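Putative tryptophan halogenase (Xanthomonas campestris pv. campestris, PDB 6Y1W) is a flavin-dependent halogenase that probably binds FAD and is thought to belong with the enzymes that halogenate tryptophan. Local coordinates at residues 32-37 and 360-365. Sequence-based numbering, arbitrary orientation. Where two conformers were deposited one is given.
Sequences AAALSK and RLLQTF
Leu362 meets helix 25-39 with both of its methyl branches, one set against Ala34 and the other against Leu35. That helix follows strand 18-22, and the glycine-rich sequence running from the turn into its first residues fits a GxGxxG motif, consistent with a Rossmann-type FAD-binding fold; the contact packs it against the C-terminal end of helix 350-363. The closest pair of CA atoms, Leu35 CA and Leu362 CA, is 7.2 Å apart, and no hydrogen bond joins the two segments; the side chains that meet are all apolar, and the contact is buried. Leu362 suits its place because its forked end can serve two neighbours at once. Its CG stands anti to the carbonyl carbon (chi1 -71°), which carries the fork across the gap: CD1 lies 3.7 Å from Ala34 CB, and CD2 lies 3.6 Å from Leu35 CD1. Alanine, a single methyl pointing at the opposing helix, lets a leucine branch come close to the backbone, and Leu362 CD1 is also 3.8 Å from Ala34 O. Leu35 starts out along the flank of its helix, where a long branched side chain can still reach the other segment; with CG anti to the backbone N (chi1 180°) its CD1 methyl touches both Leu362 and the ring of Phe365. Val19 of strand 18-22 and the loop residue Leu43 touch both Leu35 and Phe365, extending this apolar cluster to that strand and the loop. Leu362 also packs on Trp116 of the second subunit, and Phe365, just past the helix end, on Pro461 of that subunit, so the cluster adjoins the dimer interface. The flat apolar ring of Phe365 offers a broad surface to the Leu35 methyl. The Leu35 and Phe365 side chains cross at about a right angle, and Leu35 CD1 approaches the ring obliquely, 3.6 Å from Phe365 CE1 and 4.0 Å from Phe365 CZ.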
ATOM      1  N   ALA A  32      -4.534  25.461   8.722  1.00 13.05           N
ATOM      2  CA  ALA A  32      -4.900  26.692   8.036  1.00 13.05           C
ATOM      3  C   ALA A  32      -4.087  26.866   6.773  1.00 13.25           C
ATOM      4  O   ALA A  32      -4.603  27.337   5.759  1.00 14.82           O
ATOM      5  CB  ALA A  32      -4.680  27.897   8.947  1.00 15.47           C
ATOM      6  N   ALA A  33      -2.799  26.521   6.833  1.00 12.32           N
ATOM      7  CA  ALA A  33      -1.920  26.737   5.688  1.00 13.62           C
ATOM      8  C   ALA A  33      -2.320  25.868   4.512  1.00 15.18           C
ATOM      9  O   ALA A  33      -2.454  26.356   3.380  1.00 14.52           O
ATOM     10  CB  ALA A  33      -0.461  26.456   6.100  1.00 15.15           C
ATOM     11  N   ALA A  34      -2.503  24.563   4.751  1.00 14.41           N
ATOM     12  CA  ALA A  34      -2.841  23.668   3.652  1.00 13.07           C
ATOM     13  C   ALA A  34      -4.244  23.949   3.122  1.00 13.38           C
ATOM     14  O   ALA A  34      -4.455  23.920   1.899  1.00 14.87           O
ATOM     15  CB  ALA A  34      -2.727  22.209   4.107  1.00 17.70           C
ATOM     16  N   LEU A  35      -5.210  24.187   4.024  1.00 15.10           N
ATOM     17  CA  LEU A  35      -6.586  24.414   3.580  1.00 12.86           C
ATOM     18  C   LEU A  35      -6.694  25.714   2.794  1.00 16.19           C
ATOM     19  O   LEU A  35      -7.390  25.763   1.769  1.00 16.23           O
ATOM     20  CB  LEU A  35      -7.528  24.435   4.791  1.00 15.56           C
ATOM     21  CG  LEU A  35      -9.000  24.672   4.504  1.00 25.20           C
ATOM     22  CD1 LEU A  35      -9.497  23.482   3.645  1.00 23.64           C
ATOM     23  CD2 LEU A  35      -9.790  24.770   5.842  1.00 21.40           C
ATOM     24  N   SER A  36      -6.014  26.782   3.252  1.00 13.69           N
ATOM     25  CA  SER A  36      -6.139  28.061   2.563  1.00 14.61           C
ATOM     26  C   SER A  36      -5.384  28.047   1.241  1.00 16.74           C
ATOM     27  O   SER A  36      -5.859  28.622   0.251  1.00 15.51           O
ATOM     28  CB  SER A  36      -5.677  29.224   3.461  1.00 16.03           C
ATOM     29  OG  SER A  36      -4.256  29.189   3.690  1.00 15.37           O
ATOM     30  N   LYS A  37      -4.223  27.383   1.199  1.00 12.82           N
ATOM     31  CA  LYS A  37      -3.487  27.239  -0.058  1.00 15.59           C
ATOM     32  C   LYS A  37      -4.363  26.611  -1.135  1.00 18.96           C
ATOM     33  O   LYS A  37      -4.512  27.167  -2.232  1.00 17.08           O
ATOM     34  CB  LYS A  37      -2.217  26.397   0.172  1.00 15.83           C
ATOM     35  CG  LYS A  37      -1.670  25.675  -1.114  1.00 20.91           C
ATOM     36  CD  LYS A  37      -1.088  26.648  -2.071  1.00 26.15           C
ATOM     37  CE  LYS A  37      -0.452  25.933  -3.274  1.00 16.24           C
ATOM     38  NZ  LYS A  37       0.166  26.959  -4.080  1.00 21.07           N
ATOM     39  N   ARG A 360      -5.286  13.955   4.527  1.00 16.08           N
ATOM     40  CA  ARG A 360      -6.416  13.055   4.313  1.00 14.60           C
ATOM     41  C   ARG A 360      -7.715  13.835   4.210  1.00 15.81           C
ATOM     42  O   ARG A 360      -8.569  13.508   3.376  1.00 17.08           O
ATOM     43  CB  ARG A 360      -6.522  12.027   5.437  1.00 14.15           C
ATOM     44  CG  ARG A 360      -7.506  10.901   5.096  1.00 19.16           C
ATOM     45  CD  ARG A 360      -7.732  10.006   6.306  1.00 18.35           C
ATOM     46  NE  ARG A 360      -6.445   9.534   6.834  1.00 18.68           N
ATOM     47  CZ  ARG A 360      -5.946   9.872   8.018  1.00 21.23           C
ATOM     48  NH1 ARG A 360      -6.593  10.686   8.848  1.00 19.85           N
ATOM     49  NH2 ARG A 360      -4.754   9.381   8.367  1.00 24.95           N
ATOM     50  N   LEU A 361      -7.869  14.888   5.035  1.00 12.24           N
ATOM     51  CA  LEU A 361      -9.077  15.720   4.965  1.00 13.26           C
ATOM     52  C   LEU A 361      -9.177  16.392   3.604  1.00 12.87           C
ATOM     53  O   LEU A 361     -10.261  16.465   3.006  1.00 15.11           O
ATOM     54  CB  LEU A 361      -9.048  16.796   6.048  1.00 15.11           C
ATOM     55  CG  LEU A 361     -10.247  17.773   6.077  1.00 15.12           C
ATOM     56  CD1 LEU A 361     -11.619  17.069   6.098  1.00 16.80           C
ATOM     57  CD2 LEU A 361     -10.125  18.714   7.314  1.00 15.42           C
ATOM     58  N   LEU A 362      -8.055  16.953   3.122  1.00 13.18           N
ATOM     59  CA  LEU A 362      -8.110  17.625   1.824  1.00 14.27           C
ATOM     60  C   LEU A 362      -8.421  16.628   0.703  1.00 18.65           C
ATOM     61  O   LEU A 362      -9.100  16.974  -0.283  1.00 18.64           O
ATOM     62  CB  LEU A 362      -6.792  18.369   1.574  1.00 15.76           C
ATOM     63  CG  LEU A 362      -6.665  19.586   2.493  1.00 19.00           C
ATOM     64  CD1 LEU A 362      -5.298  20.287   2.298  1.00 17.46           C
ATOM     65  CD2 LEU A 362      -7.818  20.572   2.300  1.00 20.15           C
ATOM     66  N   GLN A 363      -7.939  15.394   0.825  1.00 12.49           N
ATOM     67  CA  GLN A 363      -8.255  14.392  -0.192  1.00 15.79           C
ATOM     68  C   GLN A 363      -9.696  13.909  -0.129  1.00 19.29           C
ATOM     69  O   GLN A 363     -10.160  13.288  -1.091  1.00 25.85           O
ATOM     70  CB  GLN A 363      -7.291  13.202  -0.066  1.00 13.03           C
ATOM     71  CG  GLN A 363      -5.907  13.588  -0.528  1.00 16.45           C
ATOM     72  CD  GLN A 363      -4.921  12.495  -0.369  1.00 26.27           C
ATOM     73  OE1 GLN A 363      -5.000  11.721   0.571  1.00 26.85           O
ATOM     74  NE2 GLN A 363      -3.935  12.453  -1.253  1.00 29.91           N
ATOM     75  N   THR A 364     -10.416  14.184   0.952  1.00 15.23           N
ATOM     76  CA  THR A 364     -11.831  13.829   1.041  0.51 19.65           C
ATOM     77  C   THR A 364     -12.670  15.054   1.378  1.00 18.25           C
ATOM     78  O   THR A 364     -13.709  14.960   2.042  1.00 21.40           O
ATOM     79  CB  THR A 364     -12.063  12.717   2.064  0.51 22.45           C
ATOM     80  OG1 THR A 364     -13.433  12.284   1.996  0.51 30.48           O
ATOM     81  CG2 THR A 364     -11.758  13.215   3.446  0.51 12.73           C
ATOM     82  N   PHE A 365     -12.243  16.231   0.889  1.00 16.17           N
ATOM     83  CA  PHE A 365     -12.833  17.451   1.398  1.00 13.21           C
ATOM     84  C   PHE A 365     -14.309  17.531   1.012  1.00 17.35           C
ATOM     85  O   PHE A 365     -14.657  17.261  -0.139  1.00 16.92           O
ATOM     86  CB  PHE A 365     -12.105  18.732   0.936  1.00 14.80           C
ATOM     87  CG  PHE A 365     -12.437  19.894   1.825  1.00 18.97           C
ATOM     88  CD1 PHE A 365     -11.800  20.039   3.060  1.00 20.06           C
ATOM     89  CD2 PHE A 365     -13.507  20.723   1.532  1.00 14.26           C
ATOM     90  CE1 PHE A 365     -12.177  21.047   3.926  1.00 16.71           C
ATOM     91  CE2 PHE A 365     -13.860  21.740   2.403  1.00 18.49           C
ATOM     92  CZ  PHE A 365     -13.206  21.887   3.600  1.00 17.86           C
TER